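Local coordinates for protein ORF10 (PDB 6RIW) that probably extends polyunsaturated fatty acyl chains by decarboxylative condensation, as the ketosynthase-chain length factor didomain of a longer synthase polypeptide, at residues I765-F770 and L787-I792; I866-L871 and L880-S885. One frame throughout, in Å; residues are numbered along the deposited sequence.

Contact 1: residues I765-F770 and L787-I792; sequences IDAVSF and LTLAGI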
loop_
_atom_site.group_PDB
_atom_site.type_symbol
_atom_site.label_atom_id
_atom_site.label_comp_id
_atom_site.label_asym_id
_atom_site.label_seq_id
_atom_site.Cartn_x
_atom_site.Cartn_y
_atom_site.Cartn_z
ATOM N N ILE A 765 11.997 22.871 -1.251
ATOM C CA ILE A 765 12.338 21.941 -0.176
ATOM C C ILE A 765 13.859 21.798 -0.178
ATOM O O ILE A 765 14.443 21.139 -1.044
ATOM C CB ILE A 765 11.644 20.584 -0.329
ATOM C CG1 ILE A 765 10.136 20.775 -0.488
ATOM C CG2 ILE A 765 11.941 19.745 0.909
ATOM C CD1 ILE A 765 9.329 19.453 -0.717
ATOM N N ASP A 766 14.510 22.413 0.810
ATOM C CA ASP A 766 15.969 22.399 0.842
ATOM C C ASP A 766 16.519 21.120 1.457
ATOM O O ASP A 766 17.650 20.729 1.153
ATOM C CB ASP A 766 16.494 23.608 1.614
ATOM C CG ASP A 766 16.448 24.889 0.794
ATOM O OD1 ASP A 766 16.476 24.810 -0.455
ATOM O OD2 ASP A 766 16.375 25.980 1.400
ATOM N N ALA A 767 15.754 20.456 2.323
ATOM C CA ALA A 767 16.265 19.255 2.952
ATOM C C ALA A 767 15.111 18.474 3.553
ATOM O O ALA A 767 14.150 19.063 4.047
ATOM C CB ALA A 767 17.278 19.588 4.058
ATOM N N VAL A 768 15.224 17.154 3.512
ATOM C CA VAL A 768 14.400 16.273 4.340
ATOM C C VAL A 768 15.340 15.244 4.949
ATOM O O VAL A 768 16.164 14.654 4.243
ATOM C CB VAL A 768 13.259 15.604 3.545
ATOM C CG1 VAL A 768 13.796 14.720 2.419
ATOM C CG2 VAL A 768 12.335 14.796 4.500
ATOM N N SER A 769 15.269 15.077 6.264
ATOM C CA SER A 769 16.139 14.152 6.972
ATOM C C SER A 769 15.307 13.363 7.966
ATOM O O SER A 769 14.263 13.830 8.412
ATOM C CB SER A 769 17.255 14.880 7.722
ATOM O OG SER A 769 18.102 15.533 6.795
ATOM N N PHE A 770 15.803 12.175 8.332
ATOM C CA PHE A 770 15.120 11.277 9.256
ATOM C C PHE A 770 16.076 10.803 10.335
ATOM O O PHE A 770 17.286 10.729 10.111
ATOM C CB PHE A 770 14.573 10.043 8.523
ATOM C CG PHE A 770 13.539 10.373 7.495
ATOM C CD1 PHE A 770 13.921 10.785 6.223
ATOM C CD2 PHE A 770 12.196 10.293 7.800
ATOM C CE1 PHE A 770 12.964 11.104 5.271
ATOM C CE2 PHE A 770 11.229 10.605 6.829
ATOM C CZ PHE A 770 11.637 11.015 5.572
ATOM N N LEU A 787 19.295 20.577 8.932
ATOM C CA LEU A 787 19.894 21.908 8.858
ATOM C C LEU A 787 21.241 21.849 8.144
ATOM O O LEU A 787 21.550 22.718 7.316
ATOM C CB LEU A 787 20.039 22.506 10.261
ATOM C CG LEU A 787 18.716 22.814 10.978
ATOM C CD1 LEU A 787 18.893 22.887 12.496
ATOM C CD2 LEU A 787 18.083 24.091 10.443
ATOM N N THR A 788 22.029 20.807 8.425
ATOM C CA THR A 788 23.304 20.605 7.729
ATOM C C THR A 788 23.093 20.416 6.229
ATOM O O THR A 788 23.818 20.996 5.398
ATOM C CB THR A 788 24.020 19.389 8.308
ATOM O OG1 THR A 788 24.281 19.598 9.702
ATOM C CG2 THR A 788 25.340 19.105 7.558
ATOM N N LEU A 789 22.109 19.592 5.861
ATOM C CA LEU A 789 21.811 19.374 4.452
ATOM C C LEU A 789 21.348 20.663 3.783
ATOM O O LEU A 789 21.741 20.956 2.648
ATOM C CB LEU A 789 20.763 18.263 4.307
ATOM C CG LEU A 789 20.426 17.799 2.883
ATOM C CD1 LEU A 789 21.662 17.234 2.164
ATOM C CD2 LEU A 789 19.284 16.773 2.913
ATOM N N ALA A 790 20.517 21.452 4.471
ATOM C CA ALA A 790 20.048 22.708 3.913
ATOM C C ALA A 790 21.136 23.772 3.871
ATOM O O ALA A 790 20.980 24.765 3.155
ATOM C CB ALA A 790 18.850 23.241 4.716
ATOM N N GLY A 791 22.216 23.596 4.628
ATOM C CA GLY A 791 23.272 24.586 4.666
ATOM C C GLY A 791 22.961 25.818 5.482
ATOM O O GLY A 791 23.448 26.901 5.156
ATOM N N ILE A 792 22.154 25.693 6.540
ATOM C CA ILE A 792 21.784 26.822 7.380
ATOM C C ILE A 792 22.005 26.436 8.836
ATOM O O ILE A 792 22.302 25.290 9.172
ATOM C CB ILE A 792 20.325 27.293 7.167
ATOM C CG1 ILE A 792 19.318 26.220 7.631
ATOM C CG2 ILE A 792 20.083 27.703 5.720
ATOM C CD1 ILE A 792 17.866 26.738 7.694
HETATM O O HOH W 1 20.261 21.673 0.235
#

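Contact 2: residues I866-L871 and L880-S885; sequences IAINGL and LILSSS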
loop_
_atom_site.group_PDB
_atom_site.type_symbol
_atom_site.label_atom_id
_atom_site.label_comp_id
_atom_site.label_asym_id
_atom_site.label_seq_id
_atom_site.Cartn_x
_atom_site.Cartn_y
_atom_site.Cartn_z
ATOM N N ILE A 866 11.696 27.858 6.936
ATOM C CA ILE A 866 10.770 27.302 7.918
ATOM C C ILE A 866 11.081 25.820 8.092
ATOM O O ILE A 866 11.323 25.112 7.109
ATOM C CB ILE A 866 9.303 27.527 7.499
ATOM C CG1 ILE A 866 8.963 29.023 7.550
ATOM C CG2 ILE A 866 8.317 26.712 8.401
ATOM C CD1 ILE A 866 7.560 29.337 7.038
ATOM N N ALA A 867 11.132 25.366 9.342
ATOM C CA ALA A 867 11.341 23.962 9.650
ATOM C C ALA A 867 9.991 23.279 9.851
ATOM O O ALA A 867 9.071 23.864 10.437
ATOM C CB ALA A 867 12.201 23.802 10.905
ATOM N N ILE A 868 9.883 22.039 9.361
ATOM C CA ILE A 868 8.725 21.177 9.596
ATOM C C ILE A 868 9.208 19.927 10.314
ATOM O O ILE A 868 10.202 19.317 9.901
ATOM C CB ILE A 868 8.024 20.792 8.279
ATOM C CG1 ILE A 868 7.762 22.038 7.419
ATOM C CG2 ILE A 868 6.739 19.962 8.564
ATOM C CD1 ILE A 868 7.057 21.714 6.058
ATOM N N ASN A 869 8.485 19.520 11.360
ATOM C CA ASN A 869 8.790 18.305 12.099
ATOM C C ASN A 869 7.670 17.286 11.911
ATOM O O ASN A 869 6.503 17.650 11.766
ATOM C CB ASN A 869 8.987 18.615 13.592
ATOM C CG ASN A 869 9.752 17.524 14.317
ATOM O OD1 ASN A 869 10.847 17.137 13.904
ATOM N ND2 ASN A 869 9.164 17.000 15.395
ATOM N N GLY A 870 8.039 16.007 11.876
ATOM C CA GLY A 870 7.086 14.924 11.712
ATOM C C GLY A 870 7.383 13.742 12.614
ATOM O O GLY A 870 8.549 13.356 12.775
ATOM N N LEU A 871 6.335 13.195 13.246
ATOM C CA LEU A 871 6.411 11.996 14.063
ATOM C C LEU A 871 5.286 11.084 13.618
ATOM O O LEU A 871 4.410 11.487 12.851
ATOM C CB LEU A 871 6.287 12.294 15.575
ATOM C CG LEU A 871 7.360 13.226 16.162
ATOM C CD1 LEU A 871 6.995 13.620 17.595
ATOM C CD2 LEU A 871 8.721 12.531 16.154
ATOM N N LEU A 880 12.178 18.738 7.983
ATOM C CA LEU A 880 12.327 19.351 6.669
ATOM C C LEU A 880 12.642 20.827 6.827
ATOM O O LEU A 880 12.173 21.476 7.767
ATOM C CB LEU A 880 11.056 19.233 5.822
ATOM C CG LEU A 880 10.614 17.840 5.406
ATOM C CD1 LEU A 880 9.829 17.189 6.523
ATOM C CD2 LEU A 880 9.736 17.942 4.147
ATOM N N ILE A 881 13.406 21.357 5.880
ATOM C CA ILE A 881 13.632 22.799 5.773
ATOM C C ILE A 881 13.096 23.248 4.423
ATOM O O ILE A 881 13.511 22.720 3.387
ATOM C CB ILE A 881 15.122 23.169 5.892
ATOM C CG1 ILE A 881 15.726 22.682 7.216
ATOM C CG2 ILE A 881 15.284 24.669 5.690
ATOM C CD1 ILE A 881 15.067 23.314 8.479
ATOM N N LEU A 882 12.178 24.209 4.429
ATOM C CA LEU A 882 11.664 24.814 3.210
ATOM C C LEU A 882 12.086 26.276 3.185
ATOM O O LEU A 882 12.257 26.895 4.241
ATOM C CB LEU A 882 10.134 24.734 3.140
ATOM C CG LEU A 882 9.562 23.434 2.574
ATOM C CD1 LEU A 882 9.850 22.252 3.529
ATOM C CD2 LEU A 882 8.071 23.598 2.312
ATOM N N SER A 883 12.237 26.838 1.985
ATOM C CA SER A 883 12.727 28.212 1.901
ATOM C C SER A 883 11.951 28.976 0.842
ATOM O O SER A 883 11.444 28.397 -0.123
ATOM C CB SER A 883 14.245 28.229 1.631
ATOM O OG SER A 883 14.521 27.814 0.307
ATOM N N SER A 884 11.821 30.287 1.055
ATOM C CA SER A 884 11.135 31.126 0.093
ATOM C C SER A 884 11.992 31.304 -1.153
ATOM O O SER A 884 13.208 31.096 -1.141
ATOM C CB SER A 884 10.796 32.491 0.707
ATOM O OG SER A 884 11.969 33.113 1.198
ATOM N N SER A 885 11.341 31.716 -2.224
ATOM C CA SER A 885 11.982 31.896 -3.519
ATOM C C SER A 885 11.846 33.352 -3.961
ATOM O O SER A 885 11.239 34.185 -3.271
ATOM C CB SER A 885 11.370 30.955 -4.546
ATOM O OG SER A 885 10.075 31.392 -4.888
#

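Contact 1: residues I765-F770 and L787-I792
The methyl of A767 meets the last turn of helix 776-790 between L789 and A790, and apolar contact carries most of this strand-helix packing. A767 CB lies 3.6 Å from L789 CD2 and also touches L789 CB, so it rests alongside the inner part of that leucine as well as against one branch. CG of L789 is anti to the backbone N (chi1 -174°), close to A767 CB; beyond it, CD2 also comes 4.2 Å from S769 OG. The second methyl pair is A767 CB with A790 CB, 4.0 Å apart, and A790 CB also touches D766 CB at 3.9 Å. That two consecutive strand residues touch the same alanine is consistent with the classic beta bulge, in which D766 and A767 both face I881, D766 having the helix-like phi/psi of -83/-26°.

The polar part is indirect. No direct hydrogen bond joins the segments; instead one water donates to D766 O and to L789 O, at 2.9 Å from each oxygen, bridging two carbonyls that stand 4.4 Å apart. The D766 carboxylate is engaged elsewhere, OD2 bonding to the hydroxyl of S883.

Backbone capping ends the helix immediately beyond the contact. G791, with positive phi, is the C-prime residue of a Schellman motif in which I792 N bonds to L787 O at 3.1 Å, while the bond from G791 N to T788 O is weak.

The methyl of A790 is small enough for a close approach, with the CA atoms of D766 and A790 5.1 Å apart. The chemistry implies that methyl packing joins the helix end to the strand within the second, probably chain-length-factor, ketosynthase domain, with water reconciling two carbonyl oxygens that could not bond to each other.

Contact 2: residues I866-L871 and L880-S885
I868 and L882 cross obliquely on one face of an antiparallel hairpin, the contact being between I868 CD1 and L882 CD1, 3.8 Å apart. The two residues are not directly paired: I868 stands opposite L880, and I866 opposite L882, so the contact runs diagonally between successive hydrogen-bonded pairs. I868 CG1 is anti to the carbonyl carbon (chi1 -50°), and its extended chi2 of 180° sends CD1 to that meeting point. Within its own pair, I868 touches L880 nearer the backbone, CB to CB at 4.2 Å. Helix 841-854 covers part of this aliphatic face, T849 lying on I866 and I868, and L853 on I866 and L882.

The other face carries the non-hydrogen-bonded pair A867 and I881. Here chi2 of -62° turns CD1 of I881 toward A867, 3.8 Å from its CB; Y822 and I792 pack on this side.

Four backbone hydrogen bonds fix the register. I866 and L882 exchange two, with L882 N to I866 O at 3.0 Å, and I868 and L880 exchange two more at 2.8 Å each, N to O. Between them A867 CA approaches L880 O to 3.2 Å in a CA-H...O contact, and I881 CA similarly faces I866 O.

All six touching residues are buried. The chemistry therefore separates two tasks: amides and carbonyls of I866, I868, L880 and L882 satisfy one another, those of A867 and I881 bonding outward to the adjoining strands, while aliphatic side chains on both faces join this hairpin of the thiolase-like fold to its flanking layers.

Following the chain, strand 763-772 runs into helix 776-790, and contact 1 closes that short excursion by bringing the helix end back onto the strand. Only afterwards does contact 2 open, closing the tighter loop of the hairpin 865-870 and 876-884; the two are therefore in series, neither nested nor crossed. Their centres are 8 Å apart, and they share a sheet because strand 876-884 lies between strands 763-772 and 865-870. The seam is direct: D766 N lies 2.8 Å from I881 O and A767 O 3.0 Å from I881 N, both probable hydrogen bonds. Together they tie helix 776-790, the sheet and helix 841-854 into one layered unit.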